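Local atomic coordinates of putative methyl-accepting chemotaxis signal transduction protein (Campylobacter jejuni, PDB entry 6W3S), a protein that probably senses small extracellular ligands, binding leucine in the first module of its double Cache (dCache) domain, to direct chemotaxis. Residues Ile76-Val81 with Leu157-Pro162; Phe178-Lys183 with Thr237-Glu242. All coordinates share one frame; numbering follows the deposited sequence. Where two conformers were deposited one is given.

Interaction 1. Residues Ile76-Val81 with Leu157-Pro162; sequences INALNV and LGVDIP. With LEU (leucine), chain C.
In both Asn-80 (chi1 -61°) and Asp-160 (chi1 -66°) CG lies beside the backbone N and opposite the carbonyl carbon; both side chains stand on the same face of the sheet, and these torsions turn their polar ends together. Asn-80 ND2 donates a hydrogen bond to Asp-160 OD2 at 3.0 Å; the oxygen lies near the Asn-80 amide plane and uses its anti lone pair, with the two flat groups nearly perpendicular (83°). The same OD2 accepts from the amino N of the bound leucine at 2.8 Å. Asp-160 OD1 is taken by Thr-142 and Tyr-82, while Asn-80 ND2 also donates to Asp-133, which also hydrogen-bonds the leucine. Two backbone bonds, Leu-79 N to Asp-160 O and Asp-160 N to Asn-80 O, both 2.9 Å, join Leu-79 and the start of strand 80-84 to strand 152-162. Next to Asn-77, whose positive phi closes the Schellman motif ending helix 58-76, Ala-78 CB meets Ile-161 CD1 at 3.8 Å. The strands are neighbours in the antiparallel sheet of the first PDC sensor module, of the Cache clan. Three protein donors, Asn-80, Thr-142 and Tyr-82, orient the carboxylate; the leucine's amino group adds a fourth bond, its positive charge probably stabilising the ionised acid.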
ATOM      1  N   ILE A  76      -4.276 -15.313  -2.808  0.65  8.01           N
ATOM      2  CA  ILE A  76      -4.060 -13.905  -3.190  0.65 10.91           C
ATOM      3  C   ILE A  76      -2.695 -13.688  -3.873  0.65 11.47           C
ATOM      4  O   ILE A  76      -2.380 -12.559  -4.247  0.65 11.87           O
ATOM      5  CB  ILE A  76      -4.274 -12.923  -2.003  0.65 12.04           C
ATOM      6  CG1 ILE A  76      -4.715 -11.504  -2.470  0.65 12.19           C
ATOM      7  CG2 ILE A  76      -3.073 -12.923  -1.046  0.65 10.61           C
ATOM      8  CD1 ILE A  76      -5.214 -10.601  -1.335  0.65 13.42           C
ATOM      9  N   ASN A  77      -1.908 -14.766  -4.030  1.00 10.16           N
ATOM     10  CA  ASN A  77      -0.533 -14.662  -4.543  1.00 10.18           C
ATOM     11  C   ASN A  77       0.268 -13.653  -3.706  1.00  9.90           C
ATOM     12  O   ASN A  77       1.006 -12.803  -4.212  1.00 12.42           O
ATOM     13  CB  ASN A  77      -0.493 -14.316  -6.031  1.00 11.07           C
ATOM     14  CG  ASN A  77       0.888 -14.439  -6.607  1.00 13.66           C
ATOM     15  OD1 ASN A  77       1.637 -15.320  -6.207  1.00 18.23           O
ATOM     16  ND2 ASN A  77       1.208 -13.619  -7.619  1.00 22.35           N
ATOM     17  N   ALA A  78       0.163 -13.787  -2.384  1.00  9.40           N
ATOM     18  CA  ALA A  78       1.033 -13.005  -1.510  1.00  8.83           C
ATOM     19  C   ALA A  78       2.459 -13.554  -1.549  1.00  9.50           C
ATOM     20  O   ALA A  78       2.694 -14.671  -1.962  1.00 11.60           O
ATOM     21  CB  ALA A  78       0.525 -13.045  -0.080  1.00  9.22           C
ATOM     22  N   LEU A  79       3.415 -12.741  -1.144  1.00  7.83           N
ATOM     23  CA  LEU A  79       4.814 -13.137  -1.121  1.00  8.33           C
ATOM     24  C   LEU A  79       5.111 -14.016   0.101  1.00  7.51           C
ATOM     25  O   LEU A  79       5.718 -15.065  -0.037  1.00  9.43           O
ATOM     26  CB  LEU A  79       5.705 -11.902  -1.127  1.00  9.57           C
ATOM     27  CG  LEU A  79       7.140 -12.278  -1.456  1.00 12.79           C
ATOM     28  CD1 LEU A  79       7.325 -12.809  -2.898  1.00 15.99           C
ATOM     29  CD2 LEU A  79       8.047 -11.075  -1.237  1.00 15.16           C
ATOM     30  N   ASN A  80       4.637 -13.600   1.278  1.00  7.34           N
ATOM     31  CA  ASN A  80       4.844 -14.329   2.528  1.00  8.43           C
ATOM     32  C   ASN A  80       3.593 -14.133   3.363  1.00  8.01           C
ATOM     33  O   ASN A  80       2.985 -13.046   3.336  1.00  7.79           O
ATOM     34  CB  ASN A  80       5.985 -13.767   3.356  1.00 10.03           C
ATOM     35  CG  ASN A  80       7.305 -13.826   2.635  1.00  9.04           C
ATOM     36  OD1 ASN A  80       7.823 -14.909   2.353  1.00 11.28           O
ATOM     37  ND2 ASN A  80       7.917 -12.652   2.463  1.00  9.26           N
ATOM     38  N   VAL A  81       3.217 -15.179   4.108  1.00  7.05           N
ATOM     39  CA  VAL A  81       2.158 -15.073   5.103  1.00  6.01           C
ATOM     40  C   VAL A  81       2.687 -15.823   6.332  1.00  6.41           C
ATOM     41  O   VAL A  81       3.194 -16.930   6.195  1.00  8.40           O
ATOM     42  CB  VAL A  81       0.820 -15.656   4.597  1.00  6.98           C
ATOM     43  CG1 VAL A  81      -0.242 -15.666   5.684  1.00  8.32           C
ATOM     44  CG2 VAL A  81       0.319 -14.990   3.318  1.00  7.27           C
ATOM     45  N   LEU A 157      -0.039 -11.932  13.153  1.00  6.83           N
ATOM     46  CA  LEU A 157      -0.172 -12.329  11.746  1.00  7.13           C
ATOM     47  C   LEU A 157       0.508 -11.252  10.890  1.00  6.73           C
ATOM     48  O   LEU A 157       0.269 -10.063  11.105  1.00  7.81           O
ATOM     49  CB  LEU A 157      -1.657 -12.435  11.409  1.00  6.74           C
ATOM     50  CG  LEU A 157      -2.008 -12.782   9.978  1.00  8.04           C
ATOM     51  CD1 LEU A 157      -1.554 -14.174   9.610  1.00 10.94           C
ATOM     52  CD2 LEU A 157      -3.521 -12.626   9.800  1.00  8.46           C
ATOM     53  N   GLY A 158       1.210 -11.681   9.848  1.00  6.83           N
ATOM     54  CA  GLY A 158       1.705 -10.778   8.832  1.00  7.44           C
ATOM     55  C   GLY A 158       1.463 -11.305   7.448  1.00  6.42           C
ATOM     56  O   GLY A 158       1.558 -12.505   7.185  1.00  7.46           O
ATOM     57  N   VAL A 159       1.147 -10.374   6.555  1.00  6.56           N
ATOM     58  CA  VAL A 159       0.886 -10.650   5.146  1.00  6.33           C
ATOM     59  C   VAL A 159       1.702  -9.654   4.327  1.00  6.30           C
ATOM     60  O   VAL A 159       1.551  -8.443   4.475  1.00  7.23           O
ATOM     61  CB  VAL A 159      -0.632 -10.480   4.835  1.00  6.73           C
ATOM     62  CG1 VAL A 159      -0.881 -10.638   3.316  1.00  8.13           C
ATOM     63  CG2 VAL A 159      -1.467 -11.467   5.600  1.00  7.51           C
ATOM     64  N   ASP A 160       2.609 -10.186   3.484  1.00  7.09           N
ATOM     65  CA  ASP A 160       3.458  -9.348   2.653  1.00  7.04           C
ATOM     66  C   ASP A 160       2.956  -9.380   1.214  1.00  7.06           C
ATOM     67  O   ASP A 160       2.929 -10.439   0.572  1.00  8.13           O
ATOM     68  CB  ASP A 160       4.900  -9.862   2.635  1.00  8.38           C
ATOM     69  CG  ASP A 160       5.625  -9.794   3.952  1.00  7.85           C
ATOM     70  OD1 ASP A 160       5.164  -9.122   4.904  1.00  8.50           O
ATOM     71  OD2 ASP A 160       6.722 -10.409   4.018  1.00  8.91           O
ATOM     72  N   ILE A 161       2.634  -8.200   0.698  1.00  7.72           N
ATOM     73  CA  ILE A 161       2.221  -8.037  -0.674  1.00  8.01           C
ATOM     74  C   ILE A 161       3.298  -7.220  -1.395  1.00  8.68           C
ATOM     75  O   ILE A 161       3.687  -6.170  -0.906  1.00  9.46           O
ATOM     76  CB  ILE A 161       0.854  -7.303  -0.762  1.00  7.34           C
ATOM     77  CG1 ILE A 161      -0.233  -7.988   0.091  1.00  8.14           C
ATOM     78  CG2 ILE A 161       0.416  -7.127  -2.214  1.00  8.90           C
ATOM     79  CD1 ILE A 161      -0.565  -9.403  -0.304  1.00  9.49           C
ATOM     80  N   PRO A 162       3.779  -7.696  -2.575  1.00  9.90           N
ATOM     81  CA  PRO A 162       4.764  -6.871  -3.256  1.00 10.71           C
ATOM     82  C   PRO A 162       4.295  -5.444  -3.545  1.00  9.04           C
ATOM     83  O   PRO A 162       3.186  -5.238  -4.021  1.00 10.65           O
ATOM     84  CB  PRO A 162       4.967  -7.599  -4.580  1.00 13.38           C
ATOM     85  CG  PRO A 162       4.654  -9.039  -4.262  1.00 16.04           C
ATOM     86  CD  PRO A 162       3.505  -8.946  -3.297  1.00 11.86           C
TER
HETATM   87  N   LEU C 301       8.722  -9.261   5.571  1.00 10.12           N
HETATM   88  CA  LEU C 301       8.951  -9.626   6.996  1.00  9.43           C
HETATM   89  C   LEU C 301      10.189  -8.834   7.430  1.00 10.69           C
HETATM   90  O   LEU C 301      11.114  -8.627   6.619  1.00 11.96           O
HETATM   91  CB  LEU C 301       9.139 -11.132   7.095  1.00 10.16           C
HETATM   92  CG  LEU C 301       9.162 -11.755   8.513  1.00 11.30           C
HETATM   93  CD1 LEU C 301       8.754 -13.225   8.442  1.00 12.09           C
HETATM   94  CD2 LEU C 301      10.566 -11.633   9.127  1.00 14.14           C
HETATM   95  OXT LEU C 301      10.279  -8.468   8.621  1.00 11.98           O

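Interaction 2. Residues Phe178-Lys183 with Thr237-Glu242; sequences FLFDQK and TACITE
Cys-239 CB lies over one face of the Phe-178 ring, 3.6 Å from CE2, in a CH-pi contact offset toward the rim. Its SG, obliquely placed to that ring, lies at the edge of the Phe-180 ring, 3.8 Å from CE2 and in the ring plane, so one cysteine meets two aromatic side chains in different ways. Thr-241 CG2 comes to the edge of the Phe-178 ring, 3.9 Å from CZ. The rings diverge in torsion: CG of Phe-178 sits between the backbone N and the carbonyl carbon (chi1 49°), which swings its ring across Cys-239, whereas that of Phe-180 (chi1 -60°) lies beside its N. Behind them runs regular antiparallel pairing. Phe-178 and Cys-239 exchange two backbone bonds, as do Phe-180 and Thr-237, the shortest being Phe-180 N to Thr-237 O at 2.7 Å. These strands, 177-180 and 236-243, are neighbours in the five-stranded antiparallel sheet of the second, membrane-proximal module expected of a dCache sensor. On the face opposite the two rings Leu-179 CD1 touches Ala-238 CB at 3.7 Å, and Leu-179 also packs on Val-29 of the long helix 4-48. Farther out, a disulfide to Cys-230 on strand 224-233 fixes the sulfur, helix 202-211 lies over the ring side, Val-204 on Cys-239 and Thr-241, Leu-205 on Phe-180, and Arg-226 NH2 hydrogen-bonds Thr-241 OG1. Where the strand ends, a water links Asp-181 O to Thr-237 OG1, and Asp-181 OD1 closes an Asx turn by accepting from Lys-183 N at 2.9 Å.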
ATOM      1  N   PHE A 178       0.203  10.121 -10.509  1.00 10.60           N
ATOM      2  CA  PHE A 178       1.411   9.654  -9.841  1.00  9.29           C
ATOM      3  C   PHE A 178       1.202   9.722  -8.338  1.00 10.34           C
ATOM      4  O   PHE A 178       0.306  10.398  -7.871  1.00 11.76           O
ATOM      5  CB  PHE A 178       2.684  10.339 -10.337  1.00 11.13           C
ATOM      6  CG  PHE A 178       2.624  11.835 -10.407  1.00 12.62           C
ATOM      7  CD1 PHE A 178       2.001  12.459 -11.494  1.00 13.38           C
ATOM      8  CD2 PHE A 178       3.265  12.623  -9.453  1.00 14.61           C
ATOM      9  CE1 PHE A 178       1.996  13.817 -11.574  1.00 12.99           C
ATOM     10  CE2 PHE A 178       3.258  14.005  -9.558  1.00 13.57           C
ATOM     11  CZ  PHE A 178       2.651  14.595 -10.648  1.00 14.85           C
ATOM     12  N   LEU A 179       2.017   8.964  -7.615  1.00 10.23           N
ATOM     13  CA  LEU A 179       1.876   8.801  -6.190  1.00 10.99           C
ATOM     14  C   LEU A 179       3.224   8.995  -5.533  1.00 12.55           C
ATOM     15  O   LEU A 179       4.232   8.443  -5.991  1.00 13.21           O
ATOM     16  CB  LEU A 179       1.375   7.376  -5.945  1.00 14.89           C
ATOM     17  CG  LEU A 179       0.691   7.020  -4.671  1.00 14.46           C
ATOM     18  CD1 LEU A 179      -0.606   7.804  -4.609  1.00 14.78           C
ATOM     19  CD2 LEU A 179       0.431   5.528  -4.638  1.00 13.13           C
ATOM     20  N   PHE A 180       3.243   9.825  -4.496  1.00 12.73           N
ATOM     21  CA  PHE A 180       4.366   9.943  -3.570  1.00 13.49           C
ATOM     22  C   PHE A 180       4.117   9.144  -2.299  1.00 11.96           C
ATOM     23  O   PHE A 180       2.996   9.089  -1.815  1.00 13.78           O
ATOM     24  CB  PHE A 180       4.568  11.414  -3.158  1.00 16.27           C
ATOM     25  CG  PHE A 180       4.857  12.335  -4.316  1.00 15.27           C
ATOM     26  CD1 PHE A 180       6.154  12.518  -4.763  1.00 18.15           C
ATOM     27  CD2 PHE A 180       3.846  13.015  -4.965  1.00 17.93           C
ATOM     28  CE1 PHE A 180       6.445  13.347  -5.831  1.00 18.33           C
ATOM     29  CE2 PHE A 180       4.128  13.853  -6.003  1.00 16.70           C
ATOM     30  CZ  PHE A 180       5.422  14.052  -6.427  1.00 19.99           C
ATOM     31  N   ASP A 181       5.189   8.598  -1.707  1.00 14.42           N
ATOM     32  CA  ASP A 181       5.141   7.936  -0.417  1.00 14.17           C
ATOM     33  C   ASP A 181       5.198   8.945   0.724  1.00 15.71           C
ATOM     34  O   ASP A 181       5.150  10.157   0.493  1.00 17.36           O
ATOM     35  CB  ASP A 181       6.237   6.867  -0.333  1.00 14.75           C
ATOM     36  CG  ASP A 181       7.660   7.425  -0.269  1.00 16.01           C
ATOM     37  OD1 ASP A 181       7.851   8.620   0.056  1.00 17.34           O
ATOM     38  OD2 ASP A 181       8.584   6.606  -0.533  1.00 18.59           O
ATOM     39  N   GLN A 182       5.242   8.442   1.961  1.00 18.28           N
ATOM     40  CA  GLN A 182       5.164   9.292   3.156  1.00 22.99           C
ATOM     41  C   GLN A 182       6.350  10.249   3.313  1.00 23.53           C
ATOM     42  O   GLN A 182       6.250  11.270   3.999  1.00 30.05           O
ATOM     43  CB  GLN A 182       5.031   8.421   4.416  1.00 28.23           C
ATOM     44  CG  GLN A 182       6.289   7.645   4.755  1.00 39.62           C
ATOM     45  CD  GLN A 182       6.187   6.811   6.032  1.00 61.18           C
ATOM     46  OE1 GLN A 182       5.091   6.536   6.545  1.00 68.81           O
ATOM     47  NE2 GLN A 182       7.337   6.318   6.494  1.00 56.95           N
ATOM     48  N   LYS A 183       7.437   9.966   2.607  1.00 22.02           N
ATOM     49  CA  LYS A 183       8.636  10.798   2.642  1.00 23.96           C
ATOM     50  C   LYS A 183       8.665  11.729   1.425  1.00 24.34           C
ATOM     51  O   LYS A 183       9.711  12.289   1.087  1.00 25.61           O
ATOM     52  CB  LYS A 183       9.885   9.898   2.704  1.00 24.33           C
ATOM     53  CG  LYS A 183      10.007   9.147   4.033  1.00 32.82           C
ATOM     54  CD  LYS A 183      11.408   8.607   4.280  1.00 40.69           C
ATOM     55  CE  LYS A 183      11.577   7.920   5.643  1.00 60.17           C
ATOM     56  NZ  LYS A 183      10.627   8.360   6.709  1.00 65.13           N
ATOM     57  N   THR A 237       0.639  10.736  -1.268  1.00 13.86           N
ATOM     58  CA  THR A 237       0.086  11.912  -1.935  1.00 13.05           C
ATOM     59  C   THR A 237      -0.092  11.558  -3.402  1.00 12.31           C
ATOM     60  O   THR A 237       0.876  11.143  -4.056  1.00 12.69           O
ATOM     61  CB  THR A 237       0.987  13.137  -1.821  1.00 13.32           C
ATOM     62  OG1 THR A 237       1.191  13.440  -0.444  1.00 16.22           O
ATOM     63  CG2 THR A 237       0.357  14.308  -2.541  1.00 16.14           C
ATOM     64  N   ALA A 238      -1.351  11.581  -3.872  1.00 12.27           N
ATOM     65  CA  ALA A 238      -1.642  11.346  -5.276  1.00 12.32           C
ATOM     66  C   ALA A 238      -1.793  12.665  -6.012  1.00 11.33           C
ATOM     67  O   ALA A 238      -2.445  13.562  -5.506  1.00 13.04           O
ATOM     68  CB  ALA A 238      -2.941  10.566  -5.414  1.00 11.96           C
ATOM     69  N   CYS A 239      -1.246  12.744  -7.222  1.00 11.70           N
ATOM     70  CA  CYS A 239      -1.300  13.969  -8.032  1.00 11.24           C
ATOM     71  C   CYS A 239      -1.628  13.640  -9.471  1.00 10.62           C
ATOM     72  O   CYS A 239      -1.425  12.514  -9.963  1.00 11.44           O
ATOM     73  CB  CYS A 239       0.072  14.679  -8.026  1.00 13.37           C
ATOM     74  SG  CYS A 239       0.624  15.246  -6.385  1.00 14.89           S
ATOM     75  N   ILE A 240      -2.142  14.668 -10.133  1.00 11.65           N
ATOM     76  CA  ILE A 240      -2.287  14.663 -11.600  1.00 10.63           C
ATOM     77  C   ILE A 240      -1.843  16.017 -12.128  1.00 12.39           C
ATOM     78  O   ILE A 240      -2.009  17.028 -11.423  1.00 12.82           O
ATOM     79  CB  ILE A 240      -3.767  14.397 -11.976  1.00 10.63           C
ATOM     80  CG1 ILE A 240      -3.923  14.095 -13.473  1.00 11.54           C
ATOM     81  CG2 ILE A 240      -4.670  15.521 -11.513  1.00 12.14           C
ATOM     82  CD1 ILE A 240      -5.286  13.519 -13.876  1.00 11.86           C
ATOM     83  N   THR A 241      -1.167  16.022 -13.274  1.00 11.95           N
ATOM     84  CA  THR A 241      -0.849  17.283 -13.937  1.00 10.55           C
ATOM     85  C   THR A 241      -1.086  17.169 -15.437  1.00 10.61           C
ATOM     86  O   THR A 241      -1.033  16.055 -15.994  1.00 11.83           O
ATOM     87  CB  THR A 241       0.578  17.771 -13.681  1.00 11.67           C
ATOM     88  OG1 THR A 241       1.498  16.951 -14.419  1.00 13.68           O
ATOM     89  CG2 THR A 241       0.914  17.733 -12.218  1.00 14.69           C
ATOM     90  N   GLU A 242      -1.271  18.325 -16.077  1.00 10.78           N
ATOM     91  CA  GLU A 242      -1.398  18.400 -17.528  1.00 12.51           C
ATOM     92  C   GLU A 242      -0.882  19.737 -17.988  1.00 10.65           C
ATOM     93  O   GLU A 242      -0.729  20.675 -17.220  1.00 12.14           O
ATOM     94  CB  GLU A 242      -2.847  18.211 -17.991  1.00 12.51           C
ATOM     95  CG  GLU A 242      -3.743  19.341 -17.533  1.00 11.88           C
ATOM     96  CD  GLU A 242      -5.207  19.226 -17.951  1.00 13.88           C
ATOM     97  OE1 GLU A 242      -5.572  18.344 -18.747  1.00 16.12           O
ATOM     98  OE2 GLU A 242      -5.940  20.155 -17.505  1.00 15.90           O
TER
HETATM   99  O   HOH W   1       2.905  11.840   0.972  1.00 24.41           O

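Both interactions are buried antiparallel pairings, but they belong to separate sheets on opposite sides of the chain's centre, their own centres about 25 Å apart and their nearest atoms about 11 Å. Helix 4-48 runs past both, touching Ile-76, Val-81 and Leu-157 in interaction 1 and Leu-179 and Ile-240 in interaction 2. Interaction 1 turns a polar, charged face to the leucine site, whereas the corresponding layer in interaction 2 is aromatic, with one disulfide-bonded cysteine, and packed under helix 202-211. Interaction 1 thus joins sheet to ligand, while interaction 2 is mainly core packing, with a bridging water where strand 177-180 ends.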